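Local coordinates for CrtC domain-containing protein (Fusarium vanettenii 77-13-4, PDB 7A0Q) that probably acts as a kievitone hydratase, a fungal lyase that adds water to the plant defence compound kievitone, at residues Y79-P83 with V84-F88; S50-N53 with S54-G57. All blocks are in the same frame, centred on the assembly; numbering follows the deposited sequence.

Overall arrangement
The loop leading to the first strand comes first along the chain. In interaction 2, residues 50-53 fold onto 54-57 in a short 3-10 turn, just before strand 58-66. Interaction 1 follows, closing the hairpin between strands 72-81 and 86-94. The two contacts lie in series, neither nested nor crossed, with centres about 12 Å apart. They meet where Asp-81 N probably donates a hydrogen bond to Gly-57 O, at 2.9 Å. Leu-80 CD1 packs near the same oxygen. Strand 72-81 pairs with strand 58-66, which joins the exit of the turn to the end of the hairpin in the N-terminal lipocalin-like part of the protein.

Interaction 1 of 2, residues Y79-P83 with V84-F88; sequences YLDNP and VYTYF
A chi1 of 63° sets CG of Tyr-87 between its own backbone N and carbonyl carbon, and the ring swings back toward the neighbouring strand to meet Leu-80. The strand backbone points Leu-80 CB at the ring. This CB lies 3.9 Å from the centroid of the Tyr-87 ring and over its face, a CH-pi contact. With Leu-80 CG anti to N, the CD2 branch reaches on toward the phenol end and comes within 3.5 Å of Tyr-87 OH. That hydroxyl has a weak hydrogen bond to Leu-314 O.

The backbones of the same two residues form a hydrogen-bonded antiparallel pair. Leu-80 N gives a nearly straight bond to Tyr-87 O (3.0 Å, 165° at the hydrogen). The return bond, from Tyr-87 N to Leu-80 O, is 3.1 Å long. This is the closed end of the beta hairpin made by strands 72-81 and 86-94, part of the antiparallel beta structure of the N-terminal lipocalin-like half, a CrtC-type domain.

Tyr-79 and Thr-86 point to the other side of the sheet. The Tyr-79 ring has Tyr-87 O over one face, and its OH lies 3.4 Å from Thr-86 CG2. Thr-110 OG1 is hydrogen-bonded to both Tyr-79 OH and Asp-81 OD1. Thr-86 belongs to the magnesium site, together with Ser-109 and Ser-119.

At the bend, Asn-82 OD1 accepts a hydrogen bond from Val-84 N at 2.8 Å, closing an Asx turn. The donor is tilted 34° from the plane of the side-chain carbonyl. The same OD1 also touches Val-84 CB, at 3.3 Å.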
loop_
_atom_site.group_PDB
_atom_site.type_symbol
_atom_site.label_atom_id
_atom_site.label_comp_id
_atom_site.label_asym_id
_atom_site.label_seq_id
_atom_site.Cartn_x
_atom_site.Cartn_y
_atom_site.Cartn_z
ATOM N N TYR A 79 2.340 -9.389 -3.716
ATOM C CA TYR A 79 2.772 -10.775 -3.543
ATOM C C TYR A 79 2.986 -11.051 -2.064
ATOM O O TYR A 79 3.652 -10.274 -1.377
ATOM C CB TYR A 79 4.071 -11.065 -4.304
ATOM C CG TYR A 79 4.536 -12.508 -4.212
ATOM C CD1 TYR A 79 5.276 -12.962 -3.122
ATOM C CD2 TYR A 79 4.248 -13.410 -5.232
ATOM C CE1 TYR A 79 5.715 -14.287 -3.047
ATOM C CE2 TYR A 79 4.681 -14.732 -5.163
ATOM C CZ TYR A 79 5.404 -15.161 -4.070
ATOM O OH TYR A 79 5.836 -16.469 -4.019
ATOM N N LEU A 80 2.446 -12.168 -1.583
ATOM C CA LEU A 80 2.613 -12.568 -0.190
ATOM C C LEU A 80 3.228 -13.958 -0.131
ATOM O O LEU A 80 2.715 -14.897 -0.753
ATOM C CB LEU A 80 1.271 -12.554 0.553
ATOM C CG LEU A 80 1.387 -12.941 2.033
ATOM C CD1 LEU A 80 2.126 -11.869 2.819
ATOM C CD2 LEU A 80 0.022 -13.195 2.653
ATOM N N ASP A 81 4.323 -14.091 0.615
ATOM C CA ASP A 81 4.854 -15.401 0.961
ATOM C C ASP A 81 4.328 -15.808 2.330
ATOM O O ASP A 81 4.362 -15.014 3.272
ATOM C CB ASP A 81 6.379 -15.421 0.969
ATOM C CG ASP A 81 6.913 -16.785 1.361
ATOM O OD1 ASP A 81 6.743 -17.725 0.557
ATOM O OD2 ASP A 81 7.452 -16.926 2.481
ATOM N N ASN A 82 3.850 -17.045 2.435
ATOM C CA ASN A 82 3.257 -17.574 3.658
ATOM C C ASN A 82 3.634 -19.044 3.755
ATOM O O ASN A 82 3.861 -19.686 2.723
ATOM C CB ASN A 82 1.729 -17.382 3.635
ATOM C CG ASN A 82 1.024 -18.044 4.798
ATOM O OD1 ASN A 82 0.693 -19.229 4.747
ATOM N ND2 ASN A 82 0.779 -17.277 5.850
ATOM N N PRO A 83 3.748 -19.599 4.967
ATOM C CA PRO A 83 4.158 -21.011 5.076
ATOM C C PRO A 83 3.203 -21.989 4.407
ATOM O O PRO A 83 3.640 -23.059 3.961
ATOM C CB PRO A 83 4.224 -21.233 6.593
ATOM C CG PRO A 83 4.513 -19.886 7.146
ATOM C CD PRO A 83 3.759 -18.924 6.276
ATOM N N VAL A 84 1.919 -21.656 4.309
ATOM C CA VAL A 84 0.936 -22.571 3.734
ATOM C C VAL A 84 0.842 -22.418 2.222
ATOM O O VAL A 84 0.679 -23.405 1.502
ATOM C CB VAL A 84 -0.432 -22.350 4.408
ATOM C CG1 VAL A 84 -1.454 -23.358 3.893
ATOM C CG2 VAL A 84 -0.288 -22.439 5.924
ATOM N N TYR A 85 0.930 -21.190 1.721
ATOM C CA TYR A 85 0.788 -20.929 0.296
ATOM C C TYR A 85 1.411 -19.572 0.010
ATOM O O TYR A 85 1.756 -18.820 0.921
ATOM C CB TYR A 85 -0.684 -20.959 -0.146
ATOM C CG TYR A 85 -1.622 -20.103 0.696
ATOM C CD1 TYR A 85 -1.516 -18.715 0.706
ATOM C CD2 TYR A 85 -2.619 -20.683 1.471
ATOM C CE1 TYR A 85 -2.368 -17.931 1.464
ATOM C CE2 TYR A 85 -3.475 -19.907 2.239
ATOM C CZ TYR A 85 -3.342 -18.531 2.236
ATOM O OH TYR A 85 -4.183 -17.747 2.993
ATOM N N THR A 86 1.550 -19.269 -1.273
ATOM C CA THR A 86 1.863 -17.923 -1.719
ATOM C C THR A 86 0.674 -17.395 -2.499
ATOM O O THR A 86 -0.205 -18.151 -2.912
ATOM C CB THR A 86 3.106 -17.899 -2.614
ATOM O OG1 THR A 86 2.791 -18.561 -3.847
ATOM C CG2 THR A 86 4.264 -18.605 -1.960
ATOM N N TYR A 87 0.659 -16.089 -2.741
ATOM C CA TYR A 87 -0.297 -15.589 -3.711
ATOM C C TYR A 87 0.202 -14.294 -4.316
ATOM O O TYR A 87 1.059 -13.601 -3.760
ATOM C CB TYR A 87 -1.705 -15.403 -3.126
ATOM C CG TYR A 87 -1.910 -14.397 -2.006
ATOM C CD1 TYR A 87 -1.811 -13.025 -2.224
ATOM C CD2 TYR A 87 -2.302 -14.824 -0.748
ATOM C CE1 TYR A 87 -2.048 -12.115 -1.192
ATOM C CE2 TYR A 87 -2.552 -13.918 0.285
ATOM C CZ TYR A 87 -2.418 -12.567 0.056
ATOM O OH TYR A 87 -2.665 -11.662 1.068
ATOM N N PHE A 88 -0.310 -14.020 -5.506
ATOM C CA PHE A 88 -0.222 -12.711 -6.126
ATOM C C PHE A 88 -1.638 -12.227 -6.368
ATOM O O PHE A 88 -2.500 -13.000 -6.803
ATOM C CB PHE A 88 0.551 -12.765 -7.452
ATOM C CG PHE A 88 0.729 -11.415 -8.112
ATOM C CD1 PHE A 88 1.743 -10.549 -7.704
ATOM C CD2 PHE A 88 -0.111 -11.020 -9.150
ATOM C CE1 PHE A 88 1.909 -9.304 -8.325
ATOM C CE2 PHE A 88 0.047 -9.784 -9.776
ATOM C CZ PHE A 88 1.063 -8.921 -9.362
#

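Interaction 2 of 2, residues S50-N53 with S54-G57; sequences SQPN and SVGG
Val-55 packs back against the backbone of Ser-50 and Pro-52. Its CB lies 3.4 Å from Pro-52 O, with Ser-50 O a little farther away. The side chain then forks. CG1 stands anti to the backbone N (chi1 175°) and comes to 3.7 Å from Ser-50 O. CG2 stands beside the backbone N and is 3.7 Å from Pro-52 O. It also meets the proline ring, 4.3 Å from Pro-52 CD. The valine thus touches mostly carbonyl oxygens in this segment.

Two successive backbone bonds make the 3-10 turn. Val-55 N donates to Pro-52 O at 3.0 Å. Gly-56 N donates to Asn-53 O at 2.9 Å, with a more bent N-H...O angle of 141°. In both bonds the donor sits well above the carbonyl plane. The chain leaves the turn through Gly-56 and Gly-57, both with positive phi, and passes directly into strand 58-66.

Ser-54 OG rests 3.9 Å from Pro-52 CB. A bound N-acetylglucosamine touches Ser-54, so this side of the turn lies beside sugar. Asn-53 sends its amide away from the turn: OD1 accepts a hydrogen bond from Asp-117 N and ND2 donates one to Pro-111 O, which ties the turn to the loop at Pro-111 and to the start of strand 117-120.

Arg-207 bridges the residues flanking the bend, with NE bonded to Ser-50 O before it and NH2 to Gly-56 O at its exit. Because both acceptors are main-chain oxygens, the charged guanidinium group is met here by carbonyl dipoles, and the contact is probably held by backbone hydrogen bonds more than by its few apolar touches.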
loop_
_atom_site.group_PDB
_atom_site.type_symbol
_atom_site.label_atom_id
_atom_site.label_comp_id
_atom_site.label_asym_id
_atom_site.label_seq_id
_atom_site.Cartn_x
_atom_site.Cartn_y
_atom_site.Cartn_z
ATOM N N SER A 50 16.939 -5.573 2.247
ATOM C CA SER A 50 15.646 -6.026 2.741
ATOM C C SER A 50 14.709 -6.487 1.632
ATOM O O SER A 50 13.631 -7.027 1.921
ATOM C CB SER A 50 14.988 -4.886 3.511
ATOM O OG SER A 50 15.765 -4.608 4.656
ATOM N N GLN A 51 15.083 -6.289 0.369
ATOM C CA GLN A 51 14.205 -6.570 -0.756
ATOM C C GLN A 51 14.175 -8.017 -1.264
ATOM O O GLN A 51 13.131 -8.438 -1.768
ATOM C CB GLN A 51 14.590 -5.651 -1.919
ATOM C CG GLN A 51 14.304 -4.165 -1.662
ATOM C CD GLN A 51 12.868 -3.828 -1.978
ATOM O OE1 GLN A 51 11.958 -4.273 -1.285
ATOM N NE2 GLN A 51 12.644 -3.069 -3.050
ATOM N N PRO A 52 15.258 -8.800 -1.189
ATOM C CA PRO A 52 15.251 -10.112 -1.863
ATOM C C PRO A 52 14.226 -11.100 -1.317
ATOM O O PRO A 52 13.784 -11.036 -0.164
ATOM C CB PRO A 52 16.673 -10.632 -1.632
ATOM C CG PRO A 52 17.491 -9.404 -1.553
ATOM C CD PRO A 52 16.631 -8.438 -0.780
ATOM N N ASN A 53 13.901 -12.074 -2.177
ATOM C CA ASN A 53 13.028 -13.190 -1.817
ATOM C C ASN A 53 13.404 -13.805 -0.479
ATOM O O ASN A 53 12.526 -14.149 0.315
ATOM C CB ASN A 53 13.112 -14.297 -2.872
ATOM C CG ASN A 53 12.448 -13.942 -4.176
ATOM O OD1 ASN A 53 12.353 -12.778 -4.545
ATOM N ND2 ASN A 53 12.014 -14.968 -4.911
ATOM N N SER A 54 14.707 -14.008 -0.246
ATOM C CA SER A 54 15.146 -14.735 0.947
ATOM C C SER A 54 14.650 -14.082 2.225
ATOM O O SER A 54 14.573 -14.754 3.259
ATOM C CB SER A 54 16.669 -14.810 1.022
ATOM O OG SER A 54 17.226 -13.501 1.024
ATOM N N VAL A 55 14.347 -12.781 2.186
ATOM C CA VAL A 55 13.925 -12.092 3.405
ATOM C C VAL A 55 12.498 -12.474 3.771
ATOM O O VAL A 55 12.120 -12.423 4.952
ATOM C CB VAL A 55 14.111 -10.573 3.222
ATOM C CG1 VAL A 55 13.572 -9.773 4.418
ATOM C CG2 VAL A 55 15.583 -10.256 3.006
ATOM N N GLY A 56 11.694 -12.879 2.784
ATOM C CA GLY A 56 10.335 -13.328 3.010
ATOM C C GLY A 56 9.370 -12.163 3.131
ATOM O O GLY A 56 9.738 -10.995 2.988
ATOM N N GLY A 57 8.108 -12.490 3.393
ATOM C CA GLY A 57 7.117 -11.483 3.744
ATOM C C GLY A 57 6.273 -11.039 2.550
ATOM O O GLY A 57 5.734 -11.871 1.808
#